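Local coordinates for glycosyl hydrolases family 2, sugar binding domain protein (Bacteroides uniformis str. 3978 T3 ii, PDB 6D1P) that probably hydrolyses the O-glycosidic bonds of beta-glucuronides, as a family 2 glycoside hydrolase of a human gut bacterium, at residues A139-T142 against E143-A147; Q351-E355 against M356-F360; Y366-S369 against G370-R374; N589-P592 against Y593-Q596; F754-D758 against S759-L763. All coordinates share one frame; numbering follows the deposited sequence.

Five local motifs illustrate how a glycoside hydrolase turns its chain. Contact 1 starts a helix in the sugar-binding domain, its centre about 28 Å from that of contact 3. Contacts 2 and 3 belong to the TIM barrel, their centres about 16 Å apart, and flank strand 360-362: residues 351-360 lead into it, whereas residues 366-374 follow it, at the strand end where such barrels carry their active sites. Gln352 and Gln368 each place a side chain about 10 Å from a bound sodium ion. Contact 4, also in the barrel, leans on strand 774-776, the sheet partner of the strand that ends in contact 5; the centres of contacts 4 and 5 are about 21 Å apart.

Contact 1. Residues A139-T142 against E143-A147; sequences ADIT and EAVEA
An Asx turn leads strand 137-140 into helix 142-149, whose first two i to i+4 bonds run from Val145 N to Ile141 O and from Glu146 N to Thr142 O. The carbonyl of Ile141, the N-cap residue, receives Val145 N at 2.9 Å. One residue on, Thr142 O takes Glu146 N at 3.2 Å from a donor tilted out of the carbonyl plane. Upstream of these bonds, the carboxylate of Asp140 swings forward with CG opposite the backbone N (chi1 -164°). Its OD1 accepts Thr142 N at 3.2 Å, which closes the Asx turn, and also the hydroxyl, with Thr142 OG1 2.8 Å from Asp140 OD1 on the syn side. That hydroxyl in turn accepts from Thr107 N, while Asp140 OD2 forms a salt bridge with Arg106, so the carboxylate is held from both oxygens. Strand 137-140 lies at one end of an antiparallel sheet in the sugar-binding domain, next to strand 106-111, from which both partners come. Two waters serve the first N-H groups of the helix: one lies 3.1 Å from Glu143 N and also donates to Asp140 OD1, and the other is 2.8 Å from Ala144 N and donates to Asp140 O. On the buried side, Ile141 CD1 meets Val145 CG2 at 3.8 Å, and both side chains also pack on Ile98.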
loop_
_atom_site.group_PDB
_atom_site.type_symbol
_atom_site.label_atom_id
_atom_site.label_comp_id
_atom_site.label_asym_id
_atom_site.label_seq_id
_atom_site.Cartn_x
_atom_site.Cartn_y
_atom_site.Cartn_z
ATOM N N ALA A 139 0.550 -29.088 2.226
ATOM C CA ALA A 139 0.657 -29.007 3.678
ATOM C C ALA A 139 -0.266 -30.055 4.277
ATOM O O ALA A 139 -1.475 -30.045 4.012
ATOM C CB ALA A 139 0.288 -27.608 4.189
ATOM N N ASP A 140 0.299 -30.953 5.078
ATOM C CA ASP A 140 -0.459 -32.039 5.685
ATOM C C ASP A 140 -1.045 -31.533 6.998
ATOM O O ASP A 140 -0.324 -31.373 7.988
ATOM C CB ASP A 140 0.436 -33.262 5.894
ATOM C CG ASP A 140 -0.360 -34.538 6.150
ATOM O OD1 ASP A 140 -1.241 -34.517 7.035
ATOM O OD2 ASP A 140 -0.106 -35.561 5.459
ATOM N N ILE A 141 -2.352 -31.279 7.016
ATOM C CA ILE A 141 -2.981 -30.689 8.193
ATOM C C ILE A 141 -3.645 -31.741 9.072
ATOM O O ILE A 141 -4.374 -31.392 10.009
ATOM C CB ILE A 141 -3.985 -29.605 7.792
ATOM C CG1 ILE A 141 -5.141 -30.234 7.026
ATOM C CG2 ILE A 141 -3.297 -28.538 6.953
ATOM C CD1 ILE A 141 -6.212 -29.258 6.686
ATOM N N THR A 142 -3.367 -33.021 8.818
ATOM C CA THR A 142 -4.112 -34.113 9.439
ATOM C C THR A 142 -4.014 -34.067 10.960
ATOM O O THR A 142 -5.032 -34.106 11.661
ATOM C CB THR A 142 -3.602 -35.453 8.892
ATOM O OG1 THR A 142 -3.830 -35.508 7.479
ATOM C CG2 THR A 142 -4.316 -36.616 9.549
ATOM N N GLU A 143 -2.797 -33.973 11.488
ATOM C CA GLU A 143 -2.639 -34.025 12.934
ATOM C C GLU A 143 -3.136 -32.753 13.609
ATOM O O GLU A 143 -3.663 -32.813 14.726
ATOM C CB GLU A 143 -1.179 -34.312 13.292
ATOM C CG GLU A 143 -0.889 -35.805 13.341
ATOM C CD GLU A 143 -2.012 -36.578 14.042
ATOM O OE1 GLU A 143 -2.853 -37.203 13.343
ATOM O OE2 GLU A 143 -2.064 -36.536 15.298
ATOM N N ALA A 144 -3.004 -31.601 12.948
ATOM C CA ALA A 144 -3.449 -30.358 13.567
ATOM C C ALA A 144 -4.967 -30.254 13.584
ATOM O O ALA A 144 -5.539 -29.686 14.529
ATOM C CB ALA A 144 -2.837 -29.161 12.845
ATOM N N VAL A 145 -5.637 -30.790 12.556
ATOM C CA VAL A 145 -7.095 -30.833 12.580
ATOM C C VAL A 145 -7.567 -31.683 13.749
ATOM O O VAL A 145 -8.485 -31.307 14.493
ATOM C CB VAL A 145 -7.651 -31.362 11.247
ATOM C CG1 VAL A 145 -9.116 -31.702 11.403
ATOM C CG2 VAL A 145 -7.486 -30.331 10.141
ATOM N N GLU A 146 -6.932 -32.839 13.937
ATOM C CA GLU A 146 -7.251 -33.712 15.054
ATOM C C GLU A 146 -7.055 -32.972 16.369
ATOM O O GLU A 146 -8.031 -32.708 17.083
ATOM C CB GLU A 146 -6.395 -34.978 14.992
ATOM C CG GLU A 146 -6.668 -35.962 16.121
ATOM C CD GLU A 146 -8.151 -36.297 16.270
ATOM O OE1 GLU A 146 -8.820 -36.539 15.234
ATOM O OE2 GLU A 146 -8.644 -36.309 17.422
ATOM N N ALA A 147 -5.807 -32.602 16.685
ATOM C CA ALA A 147 -5.533 -31.935 17.955
ATOM C C ALA A 147 -6.415 -30.719 18.163
ATOM O O ALA A 147 -6.650 -30.326 19.308
ATOM C CB ALA A 147 -4.066 -31.517 18.052
HETATM O O HOH W 1 -0.951 -31.191 11.019
HETATM O O HOH W 2 -0.349 -34.345 9.689
#

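Contact 2. Residues Q351-E355 against M356-F360; sequences QQIKE and MGANF
Ile353 and Ala358 meet across the end of helix 343-356, with the CG2 methyl of Ile353 4.0 Å from Ala358 CB. The branch that makes this contact lies opposite the backbone N of Ile353, while CG1 lies beside the backbone N, opposite the carbonyl carbon (chi1 -65°). The backbone closes off the helix at the same place. Gly357 N donates to Lys354 O at 2.9 Å, from above the carbonyl plane rather than along a lone pair, and Met356 N approaches Ile353 O in a similar way at 2.9 Å. Both donors also make a weak, strongly bent bond one residue further back, Met356 N to Gln352 O and Gly357 N to Ile353 O. Gly357 has a positive phi of 99°, a region readily entered by glycine, and turns the chain out of the helix. The bonds back into the last turn make this a Schellman motif, and the Ile353-Ala358 pair is the apolar contact that commonly accompanies one. A water bridges its flank, 2.9 Å from Lys354 NZ as acceptor and 2.9 Å from Ala358 O as donor. The ammonium group is gripped further by the carbonyls of Leu379 and Gly380, which fixes where the lysine ends. Gln352 O, which has only that weak bond from Met356 N within these segments, also accepts from Tyr610 OH, and Glu355 O accepts from Gln614 NE2. Met356 and Ala358 rest on helix 609-617, Ile353 touches strand 321-329, and the turn delivers the chain to strand 360-362 of the barrel.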
loop_
_atom_site.group_PDB
_atom_site.type_symbol
_atom_site.label_atom_id
_atom_site.label_comp_id
_atom_site.label_asym_id
_atom_site.label_seq_id
_atom_site.Cartn_x
_atom_site.Cartn_y
_atom_site.Cartn_z
ATOM N N GLN A 351 -6.292 -22.006 -26.566
ATOM C CA GLN A 351 -6.973 -22.172 -27.851
ATOM C C GLN A 351 -6.606 -21.057 -28.820
ATOM O O GLN A 351 -6.366 -21.314 -30.003
ATOM C CB GLN A 351 -8.495 -22.226 -27.663
ATOM C CG GLN A 351 -9.062 -23.636 -27.646
ATOM C CD GLN A 351 -10.560 -23.678 -27.369
ATOM O OE1 GLN A 351 -11.362 -23.064 -28.090
ATOM N NE2 GLN A 351 -10.948 -24.416 -26.320
ATOM N N GLN A 352 -6.558 -19.815 -28.341
ATOM C CA GLN A 352 -6.205 -18.709 -29.222
ATOM C C GLN A 352 -4.814 -18.908 -29.814
ATOM O O GLN A 352 -4.565 -18.576 -30.985
ATOM C CB GLN A 352 -6.276 -17.397 -28.443
ATOM C CG GLN A 352 -6.649 -16.164 -29.256
ATOM C CD GLN A 352 -6.710 -14.902 -28.377
ATOM O OE1 GLN A 352 -6.217 -14.906 -27.252
ATOM N NE2 GLN A 352 -7.303 -13.831 -28.894
ATOM N N ILE A 353 -3.901 -19.458 -29.013
ATOM C CA ILE A 353 -2.542 -19.722 -29.469
ATOM C C ILE A 353 -2.545 -20.845 -30.500
ATOM O O ILE A 353 -1.991 -20.702 -31.600
ATOM C CB ILE A 353 -1.639 -20.055 -28.263
ATOM C CG1 ILE A 353 -1.528 -18.832 -27.344
ATOM C CG2 ILE A 353 -0.280 -20.562 -28.725
ATOM C CD1 ILE A 353 -0.627 -19.009 -26.163
ATOM N N LYS A 354 -3.166 -21.977 -30.149
ATOM C CA LYS A 354 -3.282 -23.096 -31.079
ATOM C C LYS A 354 -3.879 -22.654 -32.412
ATOM O O LYS A 354 -3.356 -22.990 -33.476
ATOM C CB LYS A 354 -4.125 -24.206 -30.455
ATOM C CG LYS A 354 -4.310 -25.402 -31.381
ATOM C CD LYS A 354 -3.022 -26.189 -31.532
ATOM C CE LYS A 354 -3.189 -27.333 -32.539
ATOM N NZ LYS A 354 -2.053 -28.294 -32.418
ATOM N N GLU A 355 -4.946 -21.849 -32.366
ATOM C CA GLU A 355 -5.581 -21.345 -33.580
ATOM C C GLU A 355 -4.694 -20.395 -34.363
ATOM O O GLU A 355 -4.978 -20.144 -35.538
ATOM C CB GLU A 355 -6.883 -20.630 -33.229
ATOM C CG GLU A 355 -7.924 -21.592 -32.753
ATOM C CD GLU A 355 -9.091 -20.917 -32.081
ATOM O OE1 GLU A 355 -9.215 -19.673 -32.205
ATOM O OE2 GLU A 355 -9.874 -21.641 -31.415
ATOM N N MET A 356 -3.678 -19.809 -33.722
ATOM C CA MET A 356 -2.733 -18.974 -34.447
ATOM C C MET A 356 -1.784 -19.828 -35.285
ATOM O O MET A 356 -1.156 -19.321 -36.218
ATOM C CB MET A 356 -1.949 -18.095 -33.466
ATOM C CG MET A 356 -1.106 -16.992 -34.114
ATOM S SD MET A 356 -0.048 -16.118 -32.902
ATOM C CE MET A 356 0.749 -17.524 -32.125
ATOM N N GLY A 357 -1.696 -21.121 -34.998
ATOM C CA GLY A 357 -0.868 -22.007 -35.775
ATOM C C GLY A 357 0.472 -22.304 -35.166
ATOM O O GLY A 357 1.291 -22.951 -35.824
ATOM N N ALA A 358 0.727 -21.830 -33.944
ATOM C CA ALA A 358 1.906 -22.223 -33.193
ATOM C C ALA A 358 1.866 -23.707 -32.893
ATOM O O ALA A 358 0.801 -24.309 -32.779
ATOM C CB ALA A 358 2.000 -21.445 -31.870
ATOM N N ASN A 359 3.047 -24.300 -32.749
ATOM C CA ASN A 359 3.140 -25.678 -32.289
ATOM C C ASN A 359 4.079 -25.813 -31.099
ATOM O O ASN A 359 4.353 -26.934 -30.667
ATOM C CB ASN A 359 3.571 -26.623 -33.433
ATOM C CG ASN A 359 4.941 -26.269 -34.042
ATOM O OD1 ASN A 359 5.732 -25.508 -33.478
ATOM N ND2 ASN A 359 5.226 -26.855 -35.204
ATOM N N PHE A 360 4.525 -24.696 -30.526
ATOM C CA PHE A 360 5.629 -24.701 -29.587
ATOM C C PHE A 360 5.482 -23.494 -28.671
ATOM O O PHE A 360 5.105 -22.411 -29.123
ATOM C CB PHE A 360 6.956 -24.661 -30.364
ATOM C CG PHE A 360 8.184 -24.846 -29.511
ATOM C CD1 PHE A 360 8.190 -25.739 -28.454
ATOM C CD2 PHE A 360 9.347 -24.149 -29.799
ATOM C CE1 PHE A 360 9.333 -25.924 -27.680
ATOM C CE2 PHE A 360 10.490 -24.328 -29.034
ATOM C CZ PHE A 360 10.482 -25.211 -27.968
HETATM O O HOH W 3 -0.142 -26.779 -33.929
#

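Contact 3. Residues Y366-S369 against G370-R374; sequences YQQS and GIILR
Ser369 reaches forward over the start of helix 370-379 and Ile371 leans back to meet it. The serine hydroxyl lies opposite its own backbone N (chi1 166°), which directs OG at the first turn of the helix, where it accepts Ile371 N at 3.0 Å along a moderately bent bond (146°). The side chain of the same isoleucine lies alongside this oxygen: CB of Ile371 is 3.3 Å from Ser369 OG, and CG1 and CD1 follow slightly farther off. Meanwhile the carbonyl of Ser369 serves the N-H groups three and four residues on. Ile372 N binds Ser369 O at 2.8 Å from above the carbonyl plane, and Leu373 N adds a weak bond to it. Leu373 then folds back, CD2 approaching Ser369 O to 3.5 Å. Gln368 ends near Ile372, with its OE1 taken by Arg330 NH1, and the backbone N-H of Ser369 is held by Glu332 OE2. Apolar cover for the cap comes from Met346 of helix 343-356, which touches Ser369, Ile371 and Ile372. A serine N-cap of this kind starts a helix from the loop after barrel strand 360-362, as beta-to-alpha loops of a TIM barrel do.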
loop_
_atom_site.group_PDB
_atom_site.type_symbol
_atom_site.label_atom_id
_atom_site.label_comp_id
_atom_site.label_asym_id
_atom_site.label_seq_id
_atom_site.Cartn_x
_atom_site.Cartn_y
_atom_site.Cartn_z
ATOM N N TYR A 366 9.411 -19.555 -15.660
ATOM C CA TYR A 366 9.114 -20.311 -14.449
ATOM C C TYR A 366 8.165 -21.447 -14.813
ATOM O O TYR A 366 7.495 -21.417 -15.853
ATOM C CB TYR A 366 8.502 -19.402 -13.366
ATOM C CG TYR A 366 7.556 -18.390 -13.968
ATOM C CD1 TYR A 366 6.254 -18.746 -14.312
ATOM C CD2 TYR A 366 7.977 -17.089 -14.242
ATOM C CE1 TYR A 366 5.379 -17.818 -14.881
ATOM C CE2 TYR A 366 7.114 -16.145 -14.813
ATOM C CZ TYR A 366 5.817 -16.526 -15.138
ATOM O OH TYR A 366 4.974 -15.618 -15.715
ATOM N N GLN A 367 8.144 -22.465 -13.958
ATOM C CA GLN A 367 7.086 -23.462 -13.998
ATOM C C GLN A 367 5.715 -22.792 -13.969
ATOM O O GLN A 367 5.460 -21.902 -13.148
ATOM C CB GLN A 367 7.234 -24.411 -12.807
ATOM C CG GLN A 367 6.106 -25.414 -12.656
ATOM C CD GLN A 367 6.367 -26.430 -11.556
ATOM O OE1 GLN A 367 7.477 -26.510 -10.998
ATOM N NE2 GLN A 367 5.340 -27.216 -11.232
ATOM N N GLN A 368 4.828 -23.220 -14.860
ATOM C CA GLN A 368 3.492 -22.645 -14.938
ATOM C C GLN A 368 2.460 -23.684 -14.522
ATOM O O GLN A 368 2.783 -24.858 -14.335
ATOM C CB GLN A 368 3.215 -22.091 -16.344
ATOM C CG GLN A 368 4.163 -20.956 -16.690
ATOM C CD GLN A 368 3.702 -20.055 -17.804
ATOM O OE1 GLN A 368 2.699 -20.312 -18.473
ATOM N NE2 GLN A 368 4.436 -18.974 -18.013
ATOM N N SER A 369 1.218 -23.215 -14.326
ATOM C CA SER A 369 0.102 -24.060 -13.890
ATOM C C SER A 369 0.011 -25.370 -14.667
ATOM O O SER A 369 0.116 -25.389 -15.893
ATOM C CB SER A 369 -1.217 -23.298 -14.053
ATOM O OG SER A 369 -2.326 -24.171 -13.955
ATOM N N GLY A 370 -0.227 -26.464 -13.936
ATOM C CA GLY A 370 -0.465 -27.752 -14.563
ATOM C C GLY A 370 -1.585 -27.721 -15.588
ATOM O O GLY A 370 -1.586 -28.533 -16.519
ATOM N N ILE A 371 -2.533 -26.786 -15.443
ATOM C CA ILE A 371 -3.600 -26.628 -16.426
ATOM C C ILE A 371 -3.021 -26.279 -17.784
ATOM O O ILE A 371 -3.528 -26.721 -18.823
ATOM C CB ILE A 371 -4.610 -25.564 -15.954
ATOM C CG1 ILE A 371 -5.154 -25.951 -14.583
ATOM C CG2 ILE A 371 -5.745 -25.431 -16.940
ATOM C CD1 ILE A 371 -5.903 -24.853 -13.887
ATOM N N ILE A 372 -1.951 -25.483 -17.802
ATOM C CA ILE A 372 -1.330 -25.119 -19.072
ATOM C C ILE A 372 -0.662 -26.333 -19.706
ATOM O O ILE A 372 -0.737 -26.538 -20.924
ATOM C CB ILE A 372 -0.329 -23.975 -18.857
ATOM C CG1 ILE A 372 -1.031 -22.754 -18.225
ATOM C CG2 ILE A 372 0.383 -23.652 -20.162
ATOM C CD1 ILE A 372 -1.933 -22.029 -19.157
ATOM N N LEU A 373 -0.003 -27.153 -18.886
ATOM C CA LEU A 373 0.657 -28.352 -19.392
ATOM C C LEU A 373 -0.358 -29.316 -19.993
ATOM O O LEU A 373 -0.171 -29.818 -21.109
ATOM C CB LEU A 373 1.447 -29.018 -18.260
ATOM C CG LEU A 373 2.806 -28.419 -17.881
ATOM C CD1 LEU A 373 3.791 -28.763 -18.974
ATOM C CD2 LEU A 373 2.795 -26.884 -17.628
ATOM N N ARG A 374 -1.451 -29.575 -19.265
ATOM C CA ARG A 374 -2.512 -30.412 -19.815
ATOM C C ARG A 374 -3.035 -29.843 -21.126
ATOM O O ARG A 374 -3.234 -30.584 -22.094
ATOM C CB ARG A 374 -3.644 -30.563 -18.804
ATOM C CG ARG A 374 -3.300 -31.461 -17.645
ATOM C CD ARG A 374 -4.251 -31.238 -16.481
ATOM N NE ARG A 374 -3.488 -31.026 -15.259
ATOM C CZ ARG A 374 -3.918 -30.350 -14.201
ATOM N NH1 ARG A 374 -5.136 -29.800 -14.198
ATOM N NH2 ARG A 374 -3.113 -30.216 -13.153
#

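Contact 4. Residues N589-P592 against Y593-Q596; sequences NPIP and YVNQ
Asn589 and Val594 are tied by a short, nearly straight bond, Asn589 ND2 to Val594 O at 2.7 Å (168°), with the acceptor in the plane of the asparagine amide. A second side chain reaches back the other way: Gln596 OE1 accepts Ile591 N at 2.9 Å, the donor standing above the plane of the amide carbonyl. The extended chain of Gln596 spans that gap, and its NE2 is held by His518 ND1, so both ends of the amide have partners and its flip is probably settled. Between these two bonds lies a type II turn, closed by Val594 N to Ile591 O at 3.1 Å. Pro592 and Tyr593 occupy its corner, Tyr593 with the positive phi (62°) that this turn requires. Outside the polar frame, Ile591 CG2 and Val594 CG2 touch at 3.5 Å, the two side chains lying side by side and pointing the same way. Pro590 crosses the glutamine amide, with CD 3.2 Å from Gln596 OE1. The Tyr593 side chain comes within about 3 Å of a bound potassium ion and packs on Leu63 of the second subunit. Strand 594-595 pairs antiparallel with strand 581-582, while Pro590 and Ile591 lean on strand 774-776.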
loop_
_atom_site.group_PDB
_atom_site.type_symbol
_atom_site.label_atom_id
_atom_site.label_comp_id
_atom_site.label_asym_id
_atom_site.label_seq_id
_atom_site.Cartn_x
_atom_site.Cartn_y
_atom_site.Cartn_z
ATOM N N ASN A 589 6.336 3.026 -20.776
ATOM C CA ASN A 589 5.894 2.438 -22.036
ATOM C C ASN A 589 4.587 3.091 -22.477
ATOM O O ASN A 589 3.828 3.596 -21.641
ATOM C CB ASN A 589 5.686 0.933 -21.909
ATOM C CG ASN A 589 6.899 0.143 -22.349
ATOM O OD1 ASN A 589 7.962 0.711 -22.579
ATOM N ND2 ASN A 589 6.747 -1.175 -22.464
ATOM N N PRO A 590 4.304 3.108 -23.779
ATOM C CA PRO A 590 3.029 3.688 -24.243
ATOM C C PRO A 590 1.817 3.233 -23.438
ATOM O O PRO A 590 0.905 4.029 -23.211
ATOM C CB PRO A 590 2.961 3.224 -25.709
ATOM C CG PRO A 590 4.368 3.079 -26.109
ATOM C CD PRO A 590 5.114 2.585 -24.896
ATOM N N ILE A 591 1.767 1.976 -23.012
ATOM C CA ILE A 591 0.907 1.563 -21.909
ATOM C C ILE A 591 1.803 1.364 -20.687
ATOM O O ILE A 591 2.626 0.430 -20.679
ATOM C CB ILE A 591 0.104 0.302 -22.243
ATOM C CG1 ILE A 591 -0.859 0.598 -23.405
ATOM C CG2 ILE A 591 -0.712 -0.130 -21.007
ATOM C CD1 ILE A 591 -1.671 -0.593 -23.851
ATOM N N PRO A 592 1.728 2.229 -19.680
ATOM C CA PRO A 592 2.686 2.158 -18.570
ATOM C C PRO A 592 2.711 0.777 -17.939
ATOM O O PRO A 592 1.676 0.121 -17.789
ATOM C CB PRO A 592 2.168 3.224 -17.604
ATOM C CG PRO A 592 1.509 4.233 -18.501
ATOM C CD PRO A 592 0.846 3.405 -19.570
ATOM N N TYR A 593 3.913 0.300 -17.639
ATOM C CA TYR A 593 4.100 -0.987 -16.975
ATOM C C TYR A 593 3.568 -2.187 -17.785
ATOM O O TYR A 593 3.306 -3.266 -17.219
ATOM C CB TYR A 593 3.466 -0.958 -15.580
ATOM C CG TYR A 593 4.107 0.049 -14.638
ATOM C CD1 TYR A 593 5.409 -0.148 -14.170
ATOM C CD2 TYR A 593 3.414 1.187 -14.206
ATOM C CE1 TYR A 593 6.015 0.756 -13.291
ATOM C CE2 TYR A 593 4.015 2.112 -13.316
ATOM C CZ TYR A 593 5.321 1.876 -12.868
ATOM O OH TYR A 593 5.936 2.750 -12.002
ATOM N N VAL A 594 3.416 -2.060 -19.102
ATOM C CA VAL A 594 3.021 -3.194 -19.934
ATOM C C VAL A 594 4.102 -3.431 -20.979
ATOM O O VAL A 594 4.511 -2.506 -21.689
ATOM C CB VAL A 594 1.640 -2.999 -20.575
ATOM C CG1 VAL A 594 1.350 -4.131 -21.587
ATOM C CG2 VAL A 594 0.598 -3.028 -19.493
ATOM N N ASN A 595 4.619 -4.645 -21.012
ATOM C CA ASN A 595 5.473 -5.070 -22.115
ATOM C C ASN A 595 4.557 -5.308 -23.311
ATOM O O ASN A 595 3.678 -6.171 -23.257
ATOM C CB ASN A 595 6.243 -6.314 -21.692
ATOM C CG ASN A 595 7.196 -6.825 -22.765
ATOM O OD1 ASN A 595 6.820 -7.035 -23.926
ATOM N ND2 ASN A 595 8.449 -7.038 -22.370
ATOM N N GLN A 596 4.684 -4.488 -24.355
ATOM C CA GLN A 596 3.752 -4.524 -25.480
ATOM C C GLN A 596 4.267 -5.350 -26.671
ATOM O O GLN A 596 3.943 -5.053 -27.826
ATOM C CB GLN A 596 3.410 -3.096 -25.898
ATOM C CG GLN A 596 2.750 -2.335 -24.704
ATOM C CD GLN A 596 2.488 -0.856 -24.985
ATOM O OE1 GLN A 596 3.246 0.022 -24.546
ATOM N NE2 GLN A 596 1.408 -0.573 -25.703
#

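Contact 5. Residues F754-D758 against S759-L763; sequences FGCTD and SEALL
Cys756 and Asp758 both swing their side chains opposite the backbone N (chi1 -176° and 179°), which sets the thiol against Ala761 and the carboxylate over the turn that follows. Cys756 SG also accepts Asp758 N at 3.4 Å. Asp758 OD1 in turn accepts Glu760 N at 3.0 Å, met from above the carboxylate plane; a side-chain oxygen bonded to the N-H two residues on is an Asx turn. The backbone repeats the grip, with Ala761 N donating to Asp758 O at 3.1 Å. A water lies 2.9 Å from Asp758 O, as donor, and accepts from Leu762 N, so the returning chain is held a second time. Under the turn the packing is apolar. Leu762 CG sits 3.7 Å from Cys756 CB, its CD1 reaches Phe754 CB at 3.9 Å, and Cys756 SG meets Ala761 CB at 3.9 Å. Strand 751-756 thus ends and doubles back, and at this corner Thr757 O bonds Ser796 OG of the second subunit. Asp758 OD2 is bound by His790 ND1, while Glu760 OE2 stands 4.6 Å from Asp758 OD1; the histidine and the N-H of Glu760 would therefore be expected to offset the mutual repulsion of the two carboxylates.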
loop_
_atom_site.group_PDB
_atom_site.type_symbol
_atom_site.label_atom_id
_atom_site.label_comp_id
_atom_site.label_asym_id
_atom_site.label_seq_id
_atom_site.Cartn_x
_atom_site.Cartn_y
_atom_site.Cartn_z
ATOM N N PHE A 754 -6.978 10.341 -18.195
ATOM C CA PHE A 754 -8.403 10.457 -17.971
ATOM C C PHE A 754 -8.714 10.621 -16.485
ATOM O O PHE A 754 -8.018 10.093 -15.615
ATOM C CB PHE A 754 -9.131 9.239 -18.522
ATOM C CG PHE A 754 -9.026 9.093 -20.001
ATOM C CD1 PHE A 754 -8.190 8.130 -20.554
ATOM C CD2 PHE A 754 -9.766 9.914 -20.850
ATOM C CE1 PHE A 754 -8.100 7.967 -21.940
ATOM C CE2 PHE A 754 -9.683 9.769 -22.242
ATOM C CZ PHE A 754 -8.848 8.788 -22.786
ATOM N N GLY A 755 -9.775 11.377 -16.206
ATOM C CA GLY A 755 -10.282 11.520 -14.860
ATOM C C GLY A 755 -11.796 11.459 -14.895
ATOM O O GLY A 755 -12.410 11.464 -15.965
ATOM N N CYS A 756 -12.397 11.415 -13.709
ATOM C CA CYS A 756 -13.842 11.250 -13.656
ATOM C C CYS A 756 -14.379 11.700 -12.300
ATOM O O CYS A 756 -13.768 11.424 -11.264
ATOM C CB CYS A 756 -14.210 9.788 -13.935
ATOM S SG CYS A 756 -15.945 9.488 -13.999
ATOM N N THR A 757 -15.527 12.390 -12.326
ATOM C CA THR A 757 -16.204 12.769 -11.094
ATOM C C THR A 757 -16.544 11.561 -10.238
ATOM O O THR A 757 -16.756 11.707 -9.032
ATOM C CB THR A 757 -17.490 13.559 -11.379
ATOM O OG1 THR A 757 -18.304 12.866 -12.340
ATOM C CG2 THR A 757 -17.163 14.971 -11.868
ATOM N N ASP A 758 -16.615 10.380 -10.827
ATOM C CA ASP A 758 -16.815 9.153 -10.077
ATOM C C ASP A 758 -15.561 8.311 -10.251
ATOM O O ASP A 758 -15.294 7.790 -11.346
ATOM C CB ASP A 758 -18.064 8.429 -10.556
ATOM C CG ASP A 758 -18.311 7.135 -9.814
ATOM O OD1 ASP A 758 -17.403 6.602 -9.160
ATOM O OD2 ASP A 758 -19.436 6.627 -9.900
ATOM N N SER A 759 -14.815 8.145 -9.160
ATOM C CA SER A 759 -13.497 7.530 -9.193
ATOM C C SER A 759 -13.534 6.039 -9.484
ATOM O O SER A 759 -12.467 5.420 -9.533
ATOM C CB SER A 759 -12.775 7.774 -7.866
ATOM O OG SER A 759 -13.306 6.960 -6.837
ATOM N N GLU A 760 -14.710 5.445 -9.648
ATOM C CA GLU A 760 -14.820 4.042 -9.997
ATOM C C GLU A 760 -15.474 3.791 -11.345
ATOM O O GLU A 760 -15.519 2.641 -11.780
ATOM C CB GLU A 760 -15.608 3.288 -8.926
ATOM C CG GLU A 760 -14.950 3.361 -7.566
ATOM C CD GLU A 760 -15.857 2.848 -6.477
ATOM O OE1 GLU A 760 -16.066 1.617 -6.417
ATOM O OE2 GLU A 760 -16.375 3.681 -5.697
ATOM N N ALA A 761 -15.981 4.825 -12.013
ATOM C CA ALA A 761 -16.656 4.611 -13.285
ATOM C C ALA A 761 -15.671 4.175 -14.363
ATOM O O ALA A 761 -15.962 3.259 -15.137
ATOM C CB ALA A 761 -17.396 5.880 -13.700
ATOM N N LEU A 762 -14.497 4.797 -14.423
ATOM C CA LEU A 762 -13.551 4.478 -15.488
ATOM C C LEU A 762 -13.030 3.057 -15.338
ATOM O O LEU A 762 -12.590 2.664 -14.253
ATOM C CB LEU A 762 -12.381 5.457 -15.487
ATOM C CG LEU A 762 -12.760 6.902 -15.840
ATOM C CD1 LEU A 762 -11.532 7.795 -15.876
ATOM C CD2 LEU A 762 -13.519 6.933 -17.169
ATOM N N LEU A 763 -13.101 2.277 -16.425
ATOM C CA LEU A 763 -12.456 0.972 -16.468
ATOM C C LEU A 763 -10.964 1.232 -16.621
ATOM O O LEU A 763 -10.485 1.529 -17.717
ATOM C CB LEU A 763 -12.977 0.119 -17.621
ATOM C CG LEU A 763 -12.069 -1.097 -17.898
ATOM C CD1 LEU A 763 -12.391 -2.273 -16.949
ATOM C CD2 LEU A 763 -12.008 -1.556 -19.396
HETATM O O HOH W 4 -12.918 6.539 -12.388
#